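Local coordinates for protein transglutaminase elicitor (Phytophthora sojae, PDB 3TW5) that probably cross-links proteins by joining glutamine side chains to lysine amines, and serves as an elicitor, a pathogen-associated molecular pattern tied to innate immunity, at residues A[12-17]-A[333-338]; A[58-63]-A[154-159]; A[231-236]-A[277-282]; A[242-247]-A[270-275]. The protein carries 1 engineered substitution. All blocks are in the same frame, centred on the assembly; numbering follows the deposited sequence.

Interaction 1. Residues A[12-17]-A[333-338]; sequences EAYFGT and LWLPKA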
loop_
_atom_site.group_PDB
_atom_site.type_symbol
_atom_site.label_atom_id
_atom_site.label_comp_id
_atom_site.label_asym_id
_atom_site.label_seq_id
_atom_site.Cartn_x
_atom_site.Cartn_y
_atom_site.Cartn_z
ATOM N N GLU A 12 16.299 -12.366 0.577
ATOM C CA GLU A 12 17.684 -12.590 0.161
ATOM C C GLU A 12 17.765 -13.144 -1.258
ATOM O O GLU A 12 18.702 -12.838 -1.993
ATOM C CB GLU A 12 18.413 -13.506 1.151
ATOM C CG GLU A 12 18.768 -12.826 2.475
ATOM C CD GLU A 12 19.487 -13.735 3.465
ATOM O OE1 GLU A 12 20.119 -13.206 4.404
ATOM O OE2 GLU A 12 19.422 -14.974 3.315
ATOM N N ALA A 13 16.773 -13.951 -1.630
ATOM C CA ALA A 13 16.656 -14.474 -2.990
ATOM C C ALA A 13 16.352 -13.361 -3.991
ATOM O O ALA A 13 16.999 -13.272 -5.034
ATOM C CB ALA A 13 15.588 -15.551 -3.055
ATOM N N TYR A 14 15.378 -12.513 -3.663
ATOM C CA TYR A 14 14.979 -11.409 -4.535
ATOM C C TYR A 14 16.076 -10.359 -4.705
ATOM O O TYR A 14 16.305 -9.874 -5.812
ATOM C CB TYR A 14 13.679 -10.751 -4.050
ATOM C CG TYR A 14 13.294 -9.512 -4.840
ATOM C CD1 TYR A 14 13.283 -8.251 -4.241
ATOM C CD2 TYR A 14 12.960 -9.600 -6.192
ATOM C CE1 TYR A 14 12.939 -7.113 -4.967
ATOM C CE2 TYR A 14 12.619 -8.470 -6.923
ATOM C CZ TYR A 14 12.610 -7.232 -6.308
ATOM O OH TYR A 14 12.273 -6.118 -7.040
ATOM N N PHE A 15 16.747 -10.007 -3.612
ATOM C CA PHE A 15 17.777 -8.970 -3.654
ATOM C C PHE A 15 19.155 -9.498 -4.055
ATOM O O PHE A 15 20.039 -8.724 -4.426
ATOM C CB PHE A 15 17.851 -8.222 -2.321
ATOM C CG PHE A 15 16.712 -7.269 -2.096
ATOM C CD1 PHE A 15 16.651 -6.062 -2.784
ATOM C CD2 PHE A 15 15.704 -7.573 -1.188
ATOM C CE1 PHE A 15 15.598 -5.177 -2.578
ATOM C CE2 PHE A 15 14.648 -6.692 -0.975
ATOM C CZ PHE A 15 14.596 -5.492 -1.672
ATOM N N GLY A 16 19.328 -10.816 -3.979
ATOM C CA GLY A 16 20.588 -11.456 -4.349
ATOM C C GLY A 16 21.722 -11.109 -3.404
ATOM O O GLY A 16 22.893 -11.140 -3.788
ATOM N N THR A 17 21.363 -10.771 -2.168
ATOM C CA THR A 17 22.331 -10.428 -1.126
ATOM C C THR A 17 21.781 -10.784 0.257
ATOM O O THR A 17 20.565 -10.774 0.471
ATOM C CB THR A 17 22.744 -8.928 -1.189
ATOM O OG1 THR A 17 23.752 -8.662 -0.208
ATOM C CG2 THR A 17 21.550 -8.003 -0.959
ATOM N N LEU A 333 4.203 -7.509 4.879
ATOM C CA LEU A 333 5.023 -6.642 4.036
ATOM C C LEU A 333 5.225 -7.328 2.689
ATOM O O LEU A 333 5.557 -8.514 2.639
ATOM C CB LEU A 333 6.396 -6.411 4.678
ATOM C CG LEU A 333 6.684 -5.320 5.716
ATOM C CD1 LEU A 333 5.768 -5.371 6.929
ATOM C CD2 LEU A 333 8.139 -5.415 6.157
ATOM N N TRP A 334 5.028 -6.593 1.600
ATOM C CA TRP A 334 5.297 -7.147 0.276
ATOM C C TRP A 334 5.874 -6.144 -0.713
ATOM O O TRP A 334 5.602 -4.949 -0.627
ATOM C CB TRP A 334 4.060 -7.841 -0.306
ATOM C CG TRP A 334 2.856 -6.967 -0.496
ATOM C CD1 TRP A 334 1.931 -6.631 0.449
ATOM C CD2 TRP A 334 2.426 -6.350 -1.717
ATOM N NE1 TRP A 334 0.959 -5.832 -0.102
ATOM C CE2 TRP A 334 1.236 -5.646 -1.430
ATOM C CE3 TRP A 334 2.932 -6.321 -3.023
ATOM C CZ2 TRP A 334 0.543 -4.916 -2.402
ATOM C CZ3 TRP A 334 2.242 -5.596 -3.991
ATOM C CH2 TRP A 334 1.060 -4.901 -3.672
ATOM N N LEU A 335 6.681 -6.650 -1.642
ATOM C CA LEU A 335 7.280 -5.835 -2.697
ATOM C C LEU A 335 6.835 -6.328 -4.068
ATOM O O LEU A 335 6.800 -7.538 -4.309
ATOM C CB LEU A 335 8.810 -5.888 -2.635
ATOM C CG LEU A 335 9.557 -5.632 -1.327
ATOM C CD1 LEU A 335 9.718 -6.922 -0.538
ATOM C CD2 LEU A 335 10.918 -5.033 -1.627
ATOM N N PRO A 336 6.488 -5.398 -4.974
ATOM C CA PRO A 336 6.281 -5.788 -6.363
ATOM C C PRO A 336 7.627 -5.992 -7.066
ATOM O O PRO A 336 8.474 -5.095 -7.048
ATOM C CB PRO A 336 5.522 -4.596 -6.953
ATOM C CG PRO A 336 5.918 -3.440 -6.114
ATOM C CD PRO A 336 6.166 -3.979 -4.738
ATOM N N LYS A 337 7.822 -7.170 -7.657
ATOM C CA LYS A 337 9.085 -7.522 -8.308
ATOM C C LYS A 337 9.404 -6.613 -9.491
ATOM O O LYS A 337 10.542 -6.162 -9.645
ATOM C CB LYS A 337 9.072 -8.977 -8.777
ATOM C CG LYS A 337 9.283 -10.012 -7.686
ATOM C CD LYS A 337 9.575 -11.372 -8.307
ATOM C CE LYS A 337 9.700 -12.464 -7.258
ATOM N NZ LYS A 337 10.102 -13.768 -7.864
ATOM N N ALA A 338 8.394 -6.357 -10.321
ATOM C CA ALA A 338 8.543 -5.539 -11.521
ATOM C C ALA A 338 7.188 -5.024 -11.998
ATOM O O ALA A 338 6.143 -5.465 -11.513
ATOM C CB ALA A 338 9.225 -6.338 -12.630
#
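Tyr14 OH gives its hydrogen to the backbone carbonyl of Lys337, with Tyr14 OH 3.1 Å from Lys337 O. The hydroxyl comes in from the side, at 114° to the C=O bond and tilted 20° from the carbonyl plane. Tyr14 leaves the helix with CG anti to the backbone N (chi1 174°), and the bond to its CB already points toward segment 333-338. The ring slides past the Lys337 side chain, the two running in opposite directions; Tyr14 CE2 lies 3.8 Å from Lys337 CG, so it is the aliphatic part of the lysine that packs here. The contact joins the last turn of the N-terminal helix 5-15 to strand 333-336, a member of the main antiparallel sheet, where strand 172-175 pairs with it and Val173 touches Tyr14, Leu335 and Lys337 alike. Beside the tyrosine, Phe15 and Leu335 meet tip to tip, Phe15 CZ standing 3.7 Å from Leu335 CD2. Tyr14 CD1 sits 3.8 Å above the centre of one face of the Phe15 ring. Phe15 also rests on Ile212 of helix 202-215. At Gly16, with positive phi, the chain leaves the helix.

Interaction 2. Residues A[58-63]-A[154-159]; sequences PSAAEK and PMDLKA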
loop_
_atom_site.group_PDB
_atom_site.type_symbol
_atom_site.label_atom_id
_atom_site.label_comp_id
_atom_site.label_asym_id
_atom_site.label_seq_id
_atom_site.Cartn_x
_atom_site.Cartn_y
_atom_site.Cartn_z
ATOM N N PRO A 58 -15.653 14.501 -17.352
ATOM C CA PRO A 58 -15.867 13.076 -17.599
ATOM C C PRO A 58 -14.870 12.232 -16.815
ATOM O O PRO A 58 -13.729 12.654 -16.607
ATOM C CB PRO A 58 -15.602 12.929 -19.102
ATOM C CG PRO A 58 -15.734 14.298 -19.662
ATOM C CD PRO A 58 -15.266 15.215 -18.582
ATOM N N SER A 59 -15.304 11.050 -16.390
ATOM C CA SER A 59 -14.466 10.134 -15.618
ATOM C C SER A 59 -13.235 9.665 -16.390
ATOM O O SER A 59 -13.180 9.772 -17.620
ATOM C CB SER A 59 -15.285 8.924 -15.173
ATOM O OG SER A 59 -15.749 8.178 -16.286
ATOM N N ALA A 60 -12.253 9.142 -15.656
ATOM C CA ALA A 60 -11.036 8.589 -16.253
ATOM C C ALA A 60 -11.338 7.437 -17.214
ATOM O O ALA A 60 -10.647 7.262 -18.219
ATOM C CB ALA A 60 -10.071 8.143 -15.170
ATOM N N ALA A 61 -12.374 6.662 -16.900
ATOM C CA ALA A 61 -12.837 5.592 -17.775
ATOM C C ALA A 61 -13.370 6.142 -19.097
ATOM O O ALA A 61 -12.931 5.716 -20.169
ATOM C CB ALA A 61 -13.894 4.762 -17.079
ATOM N N GLU A 62 -14.302 7.094 -19.008
ATOM C CA GLU A 62 -14.900 7.736 -20.181
ATOM C C GLU A 62 -13.852 8.398 -21.069
ATOM O O GLU A 62 -13.937 8.330 -22.294
ATOM C CB GLU A 62 -15.953 8.761 -19.753
ATOM C CG GLU A 62 -16.602 9.526 -20.910
ATOM C CD GLU A 62 -17.880 10.246 -20.516
ATOM O OE1 GLU A 62 -18.426 9.964 -19.425
ATOM O OE2 GLU A 62 -18.342 11.093 -21.309
ATOM N N LYS A 63 -12.868 9.034 -20.439
ATOM C CA LYS A 63 -11.777 9.683 -21.159
ATOM C C LYS A 63 -10.911 8.673 -21.908
ATOM O O LYS A 63 -10.454 8.948 -23.020
ATOM C CB LYS A 63 -10.923 10.522 -20.208
ATOM C CG LYS A 63 -11.582 11.812 -19.757
ATOM C CD LYS A 63 -10.610 12.666 -18.967
ATOM C CE LYS A 63 -11.242 13.974 -18.546
ATOM N NZ LYS A 63 -10.286 14.790 -17.759
ATOM N N PRO A 154 -3.299 14.352 -14.622
ATOM C CA PRO A 154 -2.423 13.436 -13.888
ATOM C C PRO A 154 -3.214 12.471 -13.014
ATOM O O PRO A 154 -2.867 11.294 -12.910
ATOM C CB PRO A 154 -1.589 14.382 -13.026
ATOM C CG PRO A 154 -1.465 15.600 -13.864
ATOM C CD PRO A 154 -2.778 15.733 -14.599
ATOM N N MET A 155 -4.286 12.978 -12.417
ATOM C CA MET A 155 -5.175 12.180 -11.592
ATOM C C MET A 155 -5.916 11.099 -12.390
ATOM O O MET A 155 -6.069 9.973 -11.915
ATOM C CB MET A 155 -6.164 13.095 -10.877
ATOM C CG MET A 155 -6.981 12.414 -9.824
ATOM S SD MET A 155 -5.933 11.691 -8.560
ATOM C CE MET A 155 -7.201 10.937 -7.579
ATOM N N ASP A 156 -6.374 11.446 -13.592
ATOM C CA ASP A 156 -7.019 10.484 -14.484
ATOM C C ASP A 156 -6.077 9.320 -14.792
ATOM O O ASP A 156 -6.492 8.157 -14.798
ATOM C CB ASP A 156 -7.448 11.152 -15.793
ATOM C CG ASP A 156 -8.632 12.092 -15.623
ATOM O OD1 ASP A 156 -9.606 11.742 -14.922
ATOM O OD2 ASP A 156 -8.593 13.185 -16.227
ATOM N N LEU A 157 -4.808 9.649 -15.037
ATOM C CA LEU A 157 -3.782 8.652 -15.331
ATOM C C LEU A 157 -3.473 7.773 -14.123
ATOM O O LEU A 157 -3.204 6.583 -14.274
ATOM C CB LEU A 157 -2.510 9.319 -15.858
ATOM C CG LEU A 157 -2.648 10.138 -17.144
ATOM C CD1 LEU A 157 -1.312 10.718 -17.546
ATOM C CD2 LEU A 157 -3.228 9.312 -18.283
ATOM N N LYS A 158 -3.523 8.361 -12.929
ATOM C CA LYS A 158 -3.395 7.597 -11.686
ATOM C C LYS A 158 -4.506 6.551 -11.566
ATOM O O LYS A 158 -4.267 5.440 -11.096
ATOM C CB LYS A 158 -3.393 8.527 -10.466
ATOM C CG LYS A 158 -2.122 9.348 -10.324
ATOM C CD LYS A 158 -2.136 10.234 -9.089
ATOM C CE LYS A 158 -0.817 10.987 -8.962
ATOM N NZ LYS A 158 -0.702 11.737 -7.685
ATOM N N ALA A 159 -5.711 6.914 -12.008
ATOM C CA ALA A 159 -6.853 6.001 -12.035
ATOM C C ALA A 159 -6.634 4.858 -13.012
ATOM O O ALA A 159 -6.829 3.692 -12.666
ATOM C CB ALA A 159 -8.125 6.750 -12.395
#
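Lys63 and Asp156 form a salt bridge between two helices, with Lys63 NZ 2.8 Å from Asp156 OD2. The ammonium meets that oxygen on its syn side, 27° out of the carboxylate plane, and the two side chains cross at about a right angle. The lysine chain is extended beyond CG, and its CD also lies beside the carboxylate, Lys63 CD 3.4 Å from Asp156 OD2. All three polar side-chain atoms of the pair have partners outside the two segments. OD2 also accepts from Gln153 N, just ahead of helix 154-167; OD1 is bonded by Trp53 NE1; and NZ has a second acceptor in Thr151 O. A buried carboxylate held this way, facing a lysine, would be expected to stay ionised. Next to the bridge the helices come close through small residues, Ala60 CB lying 3.7 Å from Ala159 CB and 3.6 Å from Asp156 O. Ser59 is the N-cap of helix 60-67, its OG accepting from Glu62 N at 3.3 Å. The contact thus joins the start of helix 60-67 to the start of helix 154-167, with helix 72-82 packed on Ser59 and Ala61, Val150 and Phe152 of strand 150-152 against Lys63, and helix 352-364 touching Leu157.

Interaction 3. Residues A[231-236]-A[277-282]; sequences WNQPVR and LSWIYE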
loop_
_atom_site.group_PDB
_atom_site.type_symbol
_atom_site.label_atom_id
_atom_site.label_comp_id
_atom_site.label_asym_id
_atom_site.label_seq_id
_atom_site.Cartn_x
_atom_site.Cartn_y
_atom_site.Cartn_z
ATOM N N TRP A 231 -5.795 -2.969 4.412
ATOM C CA TRP A 231 -5.388 -1.699 3.813
ATOM C C TRP A 231 -3.950 -1.757 3.330
ATOM O O TRP A 231 -3.062 -2.175 4.067
ATOM C CB TRP A 231 -5.552 -0.542 4.803
ATOM C CG TRP A 231 -6.905 0.098 4.760
ATOM C CD1 TRP A 231 -7.845 0.104 5.756
ATOM C CD2 TRP A 231 -7.479 0.824 3.663
ATOM N NE1 TRP A 231 -8.966 0.794 5.349
ATOM C CE2 TRP A 231 -8.769 1.244 4.068
ATOM C CE3 TRP A 231 -7.031 1.161 2.379
ATOM C CZ2 TRP A 231 -9.614 1.983 3.233
ATOM C CZ3 TRP A 231 -7.871 1.892 1.552
ATOM C CH2 TRP A 231 -9.148 2.296 1.983
ATOM N N ASN A 232 -3.727 -1.337 2.090
ATOM C CA ASN A 232 -2.386 -1.302 1.518
ATOM C C ASN A 232 -1.906 0.123 1.309
ATOM O O ASN A 232 -2.617 0.947 0.734
ATOM C CB ASN A 232 -2.336 -2.068 0.195
ATOM C CG ASN A 232 -2.513 -3.559 0.375
ATOM O OD1 ASN A 232 -1.541 -4.309 0.402
ATOM N ND2 ASN A 232 -3.759 -3.997 0.502
ATOM N N GLN A 233 -0.700 0.405 1.792
ATOM C CA GLN A 233 -0.075 1.716 1.632
ATOM C C GLN A 233 1.379 1.522 1.212
ATOM O O GLN A 233 2.061 0.651 1.752
ATOM C CB GLN A 233 -0.116 2.518 2.942
ATOM C CG GLN A 233 -1.402 2.410 3.772
ATOM C CD GLN A 233 -2.572 3.174 3.185
ATOM O OE1 GLN A 233 -2.397 4.186 2.509
ATOM N NE2 GLN A 233 -3.781 2.692 3.448
ATOM N N PRO A 234 1.862 2.330 0.249
ATOM C CA PRO A 234 3.279 2.276 -0.105
ATOM C C PRO A 234 4.124 3.020 0.928
ATOM O O PRO A 234 3.790 4.145 1.309
ATOM C CB PRO A 234 3.327 2.986 -1.457
ATOM C CG PRO A 234 2.194 3.941 -1.421
ATOM C CD PRO A 234 1.125 3.310 -0.571
ATOM N N VAL A 235 5.203 2.390 1.384
ATOM C CA VAL A 235 6.058 2.977 2.415
ATOM C C VAL A 235 7.020 4.011 1.820
ATOM O O VAL A 235 7.591 3.798 0.750
ATOM C CB VAL A 235 6.818 1.880 3.216
ATOM C CG1 VAL A 235 7.853 2.488 4.152
ATOM C CG2 VAL A 235 5.835 1.033 4.005
ATOM N N ARG A 236 7.173 5.134 2.518
ATOM C CA ARG A 236 8.112 6.176 2.121
ATOM C C ARG A 236 9.415 6.098 2.915
ATOM O O ARG A 236 10.490 6.366 2.373
ATOM C CB ARG A 236 7.487 7.562 2.284
ATOM C CG ARG A 236 8.319 8.684 1.685
ATOM C CD ARG A 236 7.731 10.038 2.006
ATOM N NE ARG A 236 8.554 11.126 1.482
ATOM C CZ ARG A 236 8.223 12.414 1.543
ATOM N NH1 ARG A 236 7.081 12.792 2.107
ATOM N NH2 ARG A 236 9.036 13.330 1.040
ATOM N N LEU A 277 7.349 4.078 11.115
ATOM C CA LEU A 277 7.151 3.771 9.709
ATOM C C LEU A 277 6.355 4.904 9.076
ATOM O O LEU A 277 5.409 5.412 9.675
ATOM C CB LEU A 277 6.413 2.440 9.558
ATOM C CG LEU A 277 6.399 1.761 8.185
ATOM C CD1 LEU A 277 7.800 1.348 7.761
ATOM C CD2 LEU A 277 5.471 0.556 8.206
ATOM N N SER A 278 6.745 5.305 7.871
ATOM C CA SER A 278 6.082 6.408 7.180
ATOM C C SER A 278 5.547 5.966 5.823
ATOM O O SER A 278 6.293 5.446 4.994
ATOM C CB SER A 278 7.038 7.592 7.013
ATOM O OG SER A 278 7.642 7.930 8.248
ATOM N N TRP A 279 4.253 6.177 5.604
ATOM C CA TRP A 279 3.614 5.769 4.361
ATOM C C TRP A 279 2.747 6.864 3.757
ATOM O O TRP A 279 2.403 7.842 4.424
ATOM C CB TRP A 279 2.788 4.503 4.573
ATOM C CG TRP A 279 1.666 4.662 5.543
ATOM C CD1 TRP A 279 0.412 5.122 5.275
ATOM C CD2 TRP A 279 1.689 4.346 6.939
ATOM N NE1 TRP A 279 -0.352 5.113 6.416
ATOM C CE2 TRP A 279 0.407 4.642 7.454
ATOM C CE3 TRP A 279 2.668 3.840 7.807
ATOM C CZ2 TRP A 279 0.076 4.453 8.797
ATOM C CZ3 TRP A 279 2.338 3.652 9.144
ATOM C CH2 TRP A 279 1.050 3.960 9.626
ATOM N N ILE A 280 2.392 6.673 2.490
ATOM C CA ILE A 280 1.577 7.619 1.740
ATOM C C ILE A 280 0.109 7.227 1.859
ATOM O O ILE A 280 -0.222 6.045 1.801
ATOM C CB ILE A 280 1.987 7.633 0.249
ATOM C CG1 ILE A 280 3.515 7.660 0.091
ATOM C CG2 ILE A 280 1.326 8.786 -0.486
ATOM C CD1 ILE A 280 4.227 8.853 0.733
ATOM N N TYR A 281 -0.768 8.214 2.038
ATOM C CA TYR A 281 -2.207 7.939 2.092
ATOM C C TYR A 281 -3.005 8.542 0.926
ATOM O O TYR A 281 -2.485 9.353 0.159
ATOM C CB TYR A 281 -2.810 8.265 3.471
ATOM C CG TYR A 281 -2.891 9.731 3.842
ATOM C CD1 TYR A 281 -4.074 10.450 3.663
ATOM C CD2 TYR A 281 -1.798 10.392 4.407
ATOM C CE1 TYR A 281 -4.165 11.795 4.019
ATOM C CE2 TYR A 281 -1.877 11.737 4.768
ATOM C CZ TYR A 281 -3.063 12.434 4.568
ATOM O OH TYR A 281 -3.149 13.764 4.919
ATOM N N GLU A 282 -4.269 8.133 0.814
ATOM C CA GLU A 282 -5.121 8.438 -0.339
ATOM C C GLU A 282 -5.549 9.903 -0.445
ATOM O O GLU A 282 -5.801 10.561 0.567
ATOM C CB GLU A 282 -6.367 7.542 -0.326
ATOM C CG GLU A 282 -6.090 6.048 -0.545
ATOM C CD GLU A 282 -5.660 5.301 0.721
ATOM O OE1 GLU A 282 -5.546 5.925 1.800
ATOM O OE2 GLU A 282 -5.433 4.075 0.632
#
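Two neighbouring strands of the main antiparallel sheet, 232-246 and 269-280, splay apart here, with Val235 and Trp279 forming the bridge between them as a non-hydrogen-bonded pair. Their CA atoms, Val235 CA and Trp279 CA, are 4.2 Å apart, and the short segments run at 126° to each other. Backbone bonds lie on either side of the pair. Ile280 N reaches Pro234 O at 3.1 Å, and Arg236 N reaches Ser278 O at 2.6 Å. Gly237 is bonded to Ser278 as well, which, with Arg236 in a helical backbone conformation, is consistent with a beta bulge that bends strand 232-246.

The indole of Trp279 lies against Gln233, Trp279 CD1 coming 3.5 Å from Gln233 CB. On the same sheet face as Trp279, Val235 CG1 meets Leu277 CD1 at 3.8 Å, the side chains crossing at about a right angle; Leu213 and Phe205 of helix 202-215 cover this pair. Ile280 CD1 is 3.8 Å from Arg236 CB, and Ile280 CB lies near Pro234 CG, the isoleucine and proline side chains also crossing at about a right angle. The guanidinium of Arg236 leads away and bonds Thr299 through NH1. Past the end of strand 269-280, Glu282 is bent at chi2 (83°), and its carboxylate ends near the indole of Trp231, with Glu282 OE2 3.4 Å from Trp231 CZ3 and the two planes 63° apart. Trp131 of helix 128-137 packs against Gln233, Pro234 and Glu282.

Interaction 4. Residues A[242-247]-A[270-275]; sequences EQTEMT and LVYVKS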
loop_
_atom_site.group_PDB
_atom_site.type_symbol
_atom_site.label_atom_id
_atom_site.label_comp_id
_atom_site.label_asym_id
_atom_site.label_seq_id
_atom_site.Cartn_x
_atom_site.Cartn_y
_atom_site.Cartn_z
ATOM N N GLU A 242 14.669 5.534 18.989
ATOM C CA GLU A 242 15.316 5.172 20.245
ATOM C C GLU A 242 15.815 3.730 20.262
ATOM O O GLU A 242 15.087 2.804 19.901
ATOM C CB GLU A 242 14.359 5.398 21.421
ATOM C CG GLU A 242 15.029 5.332 22.790
ATOM C CD GLU A 242 14.043 5.197 23.934
ATOM O OE1 GLU A 242 13.045 5.952 23.971
ATOM O OE2 GLU A 242 14.278 4.337 24.808
ATOM N N GLN A 243 17.065 3.558 20.683
ATOM C CA GLN A 243 17.616 2.247 21.008
ATOM C C GLN A 243 18.147 2.304 22.432
ATOM O O GLN A 243 18.997 3.141 22.752
ATOM C CB GLN A 243 18.741 1.861 20.051
ATOM C CG GLN A 243 18.287 1.533 18.642
ATOM C CD GLN A 243 19.445 1.188 17.727
ATOM O OE1 GLN A 243 20.247 0.301 18.025
ATOM N NE2 GLN A 243 19.538 1.888 16.603
ATOM N N THR A 244 17.633 1.426 23.285
ATOM C CA THR A 244 18.034 1.384 24.686
ATOM C C THR A 244 18.340 -0.053 25.080
ATOM O O THR A 244 17.440 -0.888 25.151
ATOM C CB THR A 244 16.940 1.975 25.606
ATOM O OG1 THR A 244 16.640 3.315 25.198
ATOM C CG2 THR A 244 17.396 1.987 27.057
ATOM N N GLU A 245 19.617 -0.335 25.323
ATOM C CA GLU A 245 20.038 -1.666 25.753
ATOM C C GLU A 245 19.452 -1.992 27.123
ATOM O O GLU A 245 19.326 -1.111 27.980
ATOM C CB GLU A 245 21.563 -1.778 25.790
ATOM C CG GLU A 245 22.237 -1.644 24.428
ATOM C CD GLU A 245 23.740 -1.902 24.473
ATOM O OE1 GLU A 245 24.266 -2.498 23.505
ATOM O OE2 GLU A 245 24.396 -1.515 25.471
ATOM N N MET A 246 19.083 -3.257 27.302
ATOM C CA MET A 246 18.499 -3.756 28.541
ATOM C C MET A 246 18.985 -5.169 28.806
ATOM O O MET A 246 19.149 -5.959 27.876
ATOM C CB MET A 246 16.975 -3.771 28.444
ATOM C CG MET A 246 16.298 -2.484 28.862
ATOM S SD MET A 246 14.540 -2.506 28.467
ATOM C CE MET A 246 13.869 -1.594 29.849
ATOM N N THR A 247 19.216 -5.491 30.075
ATOM C CA THR A 247 19.518 -6.868 30.448
ATOM C C THR A 247 18.223 -7.668 30.391
ATOM O O THR A 247 17.130 -7.095 30.444
ATOM C CB THR A 247 20.158 -6.983 31.851
ATOM O OG1 THR A 247 19.283 -6.418 32.833
ATOM C CG2 THR A 247 21.497 -6.262 31.894
ATOM N N LEU A 270 18.745 -7.647 25.631
ATOM C CA LEU A 270 17.594 -7.026 24.984
ATOM C C LEU A 270 17.882 -5.582 24.585
ATOM O O LEU A 270 18.741 -4.924 25.175
ATOM C CB LEU A 270 16.370 -7.082 25.905
ATOM C CG LEU A 270 15.939 -8.431 26.490
ATOM C CD1 LEU A 270 14.950 -8.208 27.611
ATOM C CD2 LEU A 270 15.348 -9.352 25.427
ATOM N N VAL A 271 17.171 -5.102 23.566
ATOM C CA VAL A 271 17.224 -3.696 23.179
ATOM C C VAL A 271 15.805 -3.197 22.954
ATOM O O VAL A 271 15.089 -3.719 22.101
ATOM C CB VAL A 271 18.079 -3.456 21.902
ATOM C CG1 VAL A 271 17.995 -2.000 21.462
ATOM C CG2 VAL A 271 19.531 -3.836 22.133
ATOM N N TYR A 272 15.399 -2.198 23.732
ATOM C CA TYR A 272 14.113 -1.545 23.531
ATOM C C TYR A 272 14.234 -0.597 22.355
ATOM O O TYR A 272 15.101 0.277 22.340
ATOM C CB TYR A 272 13.679 -0.781 24.784
ATOM C CG TYR A 272 12.489 0.137 24.567
ATOM C CD1 TYR A 272 11.185 -0.352 24.626
ATOM C CD2 TYR A 272 12.669 1.493 24.302
ATOM C CE1 TYR A 272 10.096 0.482 24.428
ATOM C CE2 TYR A 272 11.586 2.334 24.100
ATOM C CZ TYR A 272 10.302 1.822 24.165
ATOM O OH TYR A 272 9.224 2.654 23.966
ATOM N N VAL A 273 13.367 -0.778 21.367
ATOM C CA VAL A 273 13.391 0.058 20.176
ATOM C C VAL A 273 12.058 0.764 19.994
ATOM O O VAL A 273 10.996 0.158 20.126
ATOM C CB VAL A 273 13.754 -0.750 18.899
ATOM C CG1 VAL A 273 13.790 0.154 17.666
ATOM C CG2 VAL A 273 15.092 -1.457 19.068
ATOM N N LYS A 274 12.137 2.061 19.723
ATOM C CA LYS A 274 10.999 2.838 19.274
ATOM C C LYS A 274 11.342 3.372 17.893
ATOM O O LYS A 274 12.338 4.084 17.722
ATOM C CB LYS A 274 10.712 3.985 20.241
ATOM C CG LYS A 274 9.707 5.015 19.730
ATOM C CD LYS A 274 9.540 6.146 20.732
ATOM C CE LYS A 274 8.802 7.320 20.127
ATOM N NZ LYS A 274 8.535 8.373 21.134
ATOM N N SER A 275 10.526 3.003 16.908
ATOM C CA SER A 275 10.756 3.387 15.516
ATOM C C SER A 275 9.459 3.812 14.852
ATOM O O SER A 275 8.373 3.459 15.314
ATOM C CB SER A 275 11.398 2.238 14.736
ATOM O OG SER A 275 10.588 1.078 14.777
#
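Strands 242-246 and 270-275 pair antiparallel over five residues, their short axes at 155°, with two hydrogen bonds at each of the pairs Glu242-Lys274, Thr244-Tyr272 and Met246-Leu270. The non-hydrogen-bonded pairs Gln243-Val273 and Glu245-Val271 alternate with them, and their CA-H groups point at the carbonyls of the hydrogen-bonded residues, Val273 CA lying 3.2 Å from Glu242 O. Of the backbone bonds, Tyr272 N to Thr244 O measures 2.8 Å.

On the face carrying Glu242, Thr244 and Tyr272, the glutamate has CG anti to its backbone N (chi1 -168°) and continues extended, its carboxylate ending at the edge of the tyrosine ring, planes 51° apart, with Glu242 OE2 3.3 Å from Tyr272 CD2. Thr244 OG1 donates to the same oxygen, Glu242 OE2, at 2.6 Å from its anti side. A bound 3-cyclohexyl-1-propylsulfonic acid, probably from the crystallisation liquor, is hydrogen-bonded to that oxygen too through its nitrogen. Lys274, on this face as well, makes a cation-pi contact with Tyr303.

These are the C-terminal end of strand 232-246 and the first part of strand 269-280, neighbours in the main sheet, and the connection between them carries helix 248-256, capped at its start by Thr247. Strand 299-310 pairs with 269-280 along its other edge. Met246 and Tyr272 run side by side in the same direction, Met246 SD 4.2 Å from Tyr272 CB, and Phe255 of the helix touches the methionine. On the other face, Val271 CG2 packs 4.2 Å from Glu245 CG.

How the interactions relate
From the N terminus, helix 5-15 opens the widest loop, which interaction 1 closes only at strand 333-336; the other three contacts are all nested inside it. Interaction 2 comes first, joining helices 60-67 and 154-167, and it is complete before strand 232-246 begins. Interactions 3 and 4 use one pair of long strands, with interaction 4 nested within the loop of interaction 3, their centres 25 Å apart. None of the loops cross. Interactions 1, 3 and 4 all reach the main antiparallel sheet, and a probable hydrogen bond from Trp334 to Asn232 connects the first two directly. Interaction 2, among helices, lies about 47 Å from interaction 4, centre to centre.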